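Extracellular ligand-binding receptor (PDB 4Q6B) binds leucine and probably delivers it, as the substrate-binding protein of an ABC transporter, for amino-acid uptake. Local coordinates at residues N182-D185 and L186-L189; D191-A195 and F196-G200. All coordinates share one frame; numbering follows the deposited sequence.

Contacts 1 and 2 follow one another on helix 183-195: contact 1 forms its first turns, beginning at the N-cap Asn182, and contact 2 its last turn and the exit toward strand 200-204. Their centres lie about 13 Å apart, and they meet through buried side chains, where Leu186 CD1 packs on Trp193 CH2 at 4.0 Å. Both border Asp175, which with Arg176 forms a calcium site: the side chain of Leu189 is about 6 Å from the bound calcium ion and that of Lys192 about 5 Å. The contact centres lie 31 to 32 Å from the centre of the chain, and neither contact contributes a residue to the leucine pocket.

Contact 1: residues N182-D185 and L186-L189; sequences NLKD and LERL
Asp185 and Arg188, one helical turn apart, run side by side in the same direction and join in a salt bridge. From Arg188 CB, which rests 3.5 Å from Asp185 O, the chain bends at chi2 (-86°) and again at chi3, carrying CG and CD past Asp185 OD1 and turning the guanidinium back beside the carboxylate. NE donates to Asp185 OD1 at 3.0 Å, meeting it from above the carboxylate plane, while NH2 reaches Asp185 OD2 at 3.2 Å on the syn side but tilted out of that plane, with a nearly straight N-H...O angle of 167°. Both oxygens lie close to the guanidinium plane, but the carboxylate is turned 35° against it; the side-on grip through two nitrogens should limit rotation of both groups. Leu189 CG packs 3.7 Å from one guanidinium face, toward its rim.

At the start of the helix, Asn182 OD1 caps Asp185 N at 3.2 Å, and Asn182 O accepts from Leu186 N. The bent Lys184 chain crosses the end of Glu187, bringing CE to 3.2 Å from Glu187 OE1; NZ remains 4.2 Å from that oxygen, beyond salt-bridge range but probably near enough for some electrostatic attraction. Leu183, Leu186 and Glu187 lean on helix 207-221 through Asp217 and Val221, whereas Leu189 touches Tyr180 and packs against Asp175 and Phe177 of strand 172-177.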
# COMPACT_ATOMS: atom_id res chain seq x y z
N ASN A 182 -18.25 16.74 18.59
CA ASN A 182 -19.45 17.08 17.81
C ASN A 182 -19.10 18.19 16.84
O ASN A 182 -17.96 18.66 16.82
CB ASN A 182 -20.71 17.40 18.65
CG ASN A 182 -20.53 18.57 19.59
OD1 ASN A 182 -19.53 19.30 19.53
ND2 ASN A 182 -21.51 18.76 20.47
N LEU A 183 -20.04 18.59 16.00
CA LEU A 183 -19.73 19.57 14.96
C LEU A 183 -19.42 20.97 15.54
O LEU A 183 -18.56 21.68 15.02
CB LEU A 183 -20.88 19.64 13.95
CG LEU A 183 -20.97 18.50 12.94
CD1 LEU A 183 -22.15 18.75 11.98
CD2 LEU A 183 -19.66 18.40 12.17
N LYS A 184 -20.13 21.35 16.59
CA LYS A 184 -19.86 22.60 17.29
C LYS A 184 -18.38 22.71 17.67
O LYS A 184 -17.74 23.75 17.45
CB LYS A 184 -20.74 22.71 18.53
CG LYS A 184 -20.50 23.95 19.40
CD LYS A 184 -20.41 25.23 18.57
CE LYS A 184 -21.69 25.52 17.82
NZ LYS A 184 -22.49 26.57 18.48
N ASP A 185 -17.82 21.64 18.23
CA ASP A 185 -16.42 21.73 18.61
C ASP A 185 -15.44 21.69 17.44
O ASP A 185 -14.35 22.27 17.52
CB ASP A 185 -16.03 20.69 19.66
CG ASP A 185 -14.81 21.13 20.48
OD1 ASP A 185 -14.76 22.32 20.92
OD2 ASP A 185 -13.90 20.31 20.66
N LEU A 186 -15.80 21.01 16.36
CA LEU A 186 -15.04 21.18 15.13
C LEU A 186 -15.08 22.64 14.61
O LEU A 186 -14.05 23.15 14.12
CB LEU A 186 -15.50 20.17 14.07
CG LEU A 186 -14.66 20.06 12.81
CD1 LEU A 186 -13.25 19.69 13.22
CD2 LEU A 186 -15.25 18.99 11.86
N GLU A 187 -16.22 23.31 14.74
CA GLU A 187 -16.31 24.75 14.46
C GLU A 187 -15.33 25.56 15.29
O GLU A 187 -14.68 26.48 14.78
CB GLU A 187 -17.73 25.29 14.67
CG GLU A 187 -18.67 24.94 13.54
CD GLU A 187 -20.10 25.40 13.76
OE1 GLU A 187 -20.46 25.79 14.88
OE2 GLU A 187 -20.87 25.37 12.78
N ARG A 188 -15.23 25.22 16.58
CA ARG A 188 -14.37 25.94 17.50
C ARG A 188 -12.90 25.68 17.13
O ARG A 188 -12.09 26.63 17.10
CB ARG A 188 -14.66 25.44 18.93
CG ARG A 188 -13.98 26.23 20.05
CD ARG A 188 -12.58 25.73 20.33
NE ARG A 188 -12.52 24.28 20.52
CZ ARG A 188 -11.39 23.61 20.71
NH1 ARG A 188 -10.24 24.27 20.69
NH2 ARG A 188 -11.39 22.29 20.88
N LEU A 189 -12.55 24.43 16.82
CA LEU A 189 -11.22 24.13 16.29
C LEU A 189 -10.92 24.93 15.01
O LEU A 189 -9.85 25.52 14.89
CB LEU A 189 -11.03 22.63 16.00
CG LEU A 189 -10.88 21.77 17.25
CD1 LEU A 189 -11.26 20.32 16.90
CD2 LEU A 189 -9.44 21.87 17.73

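Contact 2: residues D191-A195 and F196-G200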
# COMPACT_ATOMS: atom_id res chain seq x y z
N ASP A 191 -12.16 27.74 14.02
CA ASP A 191 -11.88 29.12 14.43
C ASP A 191 -10.44 29.35 14.93
O ASP A 191 -9.77 30.35 14.56
CB ASP A 191 -12.91 29.61 15.44
CG ASP A 191 -14.23 30.00 14.79
OD1 ASP A 191 -14.24 30.30 13.58
OD2 ASP A 191 -15.26 30.03 15.50
N LYS A 192 -9.95 28.40 15.71
CA LYS A 192 -8.59 28.48 16.21
C LYS A 192 -7.60 28.31 15.07
O LYS A 192 -6.64 29.08 14.95
CB LYS A 192 -8.34 27.42 17.28
CG LYS A 192 -6.91 27.39 17.76
CD LYS A 192 -6.73 26.40 18.89
CE LYS A 192 -6.83 24.98 18.39
NZ LYS A 192 -5.90 24.10 19.19
N TRP A 193 -7.84 27.32 14.21
CA TRP A 193 -6.99 27.13 13.04
C TRP A 193 -6.95 28.35 12.10
O TRP A 193 -5.90 28.69 11.53
CB TRP A 193 -7.48 25.90 12.27
CG TRP A 193 -7.46 24.64 13.06
CD1 TRP A 193 -6.71 24.37 14.17
CD2 TRP A 193 -8.25 23.47 12.80
NE1 TRP A 193 -6.99 23.09 14.61
CE2 TRP A 193 -7.90 22.51 13.76
CE3 TRP A 193 -9.19 23.14 11.81
CZ2 TRP A 193 -8.49 21.24 13.79
CZ3 TRP A 193 -9.78 21.86 11.84
CH2 TRP A 193 -9.45 20.95 12.83
N GLN A 194 -8.08 29.03 11.93
CA GLN A 194 -8.05 30.24 11.11
C GLN A 194 -7.14 31.29 11.74
O GLN A 194 -6.40 31.98 11.03
CB GLN A 194 -9.46 30.79 10.90
CG GLN A 194 -10.30 29.89 10.00
CD GLN A 194 -11.75 30.31 9.96
OE1 GLN A 194 -12.65 29.49 10.14
NE2 GLN A 194 -11.99 31.59 9.75
N ALA A 195 -7.18 31.41 13.06
CA ALA A 195 -6.37 32.40 13.75
C ALA A 195 -4.86 32.08 13.60
O ALA A 195 -4.01 32.99 13.63
CB ALA A 195 -6.79 32.49 15.24
N PHE A 196 -4.55 30.80 13.42
CA PHE A 196 -3.18 30.34 13.22
C PHE A 196 -2.78 30.39 11.76
O PHE A 196 -1.65 30.05 11.42
CB PHE A 196 -2.99 28.86 13.63
CG PHE A 196 -3.05 28.60 15.10
CD1 PHE A 196 -2.73 29.58 16.02
CD2 PHE A 196 -3.44 27.35 15.55
CE1 PHE A 196 -2.80 29.32 17.38
CE2 PHE A 196 -3.50 27.09 16.91
CZ PHE A 196 -3.18 28.08 17.81
N GLY A 197 -3.71 30.73 10.89
CA GLY A 197 -3.36 30.87 9.49
C GLY A 197 -3.29 29.56 8.73
O GLY A 197 -2.54 29.45 7.77
N MSE A 198 -4.09 28.58 9.16
CA MSE A 198 -4.09 27.27 8.53
C MSE A 198 -4.35 27.30 7.05
O MSE A 198 -5.26 28.00 6.60
CB MSE A 198 -5.16 26.36 9.15
CG MSE A 198 -5.34 25.04 8.39
SE MSE A 198 -6.87 24.00 9.15
CE MSE A 198 -8.35 25.16 8.59
N ASP A 199 -3.59 26.50 6.30
CA ASP A 199 -3.83 26.42 4.85
C ASP A 199 -4.04 25.01 4.32
O ASP A 199 -4.17 24.80 3.12
CB ASP A 199 -2.73 27.15 4.05
CG ASP A 199 -1.34 26.61 4.31
OD1 ASP A 199 -0.38 27.43 4.37
OD2 ASP A 199 -1.16 25.37 4.42
N GLY A 200 -4.05 24.02 5.21
CA GLY A 200 -4.29 22.65 4.78
C GLY A 200 -4.35 21.73 5.96
O GLY A 200 -3.80 22.04 7.03
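Trp193 and Met198, a selenomethionine in this crystal, meet where helix 183-195 ends. SE lies 3.6 Å from Trp193 CE3 and 4.5 Å from the centroid of the six-membered ring, an oblique Met-aromatic contact. With CG anti to the backbone N (chi1 172°), the Met198 chain runs back toward the helix, and its terminal bend sets CE near Trp193 CB as well.

The second apolar contact crosses the last turn: Lys192 CG meets Phe196 CE2 at 3.5 Å, with CD close behind, and Lys192 O lies over one face of the ring, toward its rim. Shortening Phe196 to an alanine would take the ring away from Lys192 CG and CD and is likely to leave a gap beside that aliphatic stretch, though not to undo the hold on its charged end.

Among the polar side-chain bonds, Lys192 NZ forms a salt bridge with Asp175 OD2, which also accepts from Trp193 NE1; this shared oxygen ties two helix side chains to a residue of the calcium site.

Backbone bonds close the turn. Phe196 N donates to Lys192 O at 3.1 Å. Gly197 N to Gln194 O at 3.0 Å and Met198 N to Trp193 O at 3.0 Å and 168° reach back into the last turn and, with the positive phi of Gly197 (81°), where a side chain would crowd the preceding carbonyl, define a Schellman motif. It ends the helix of a beta-alpha-beta crossover from strand 172-177 to parallel strand 200-204, with strand 144-149 between them in this periplasmic-binding-protein fold.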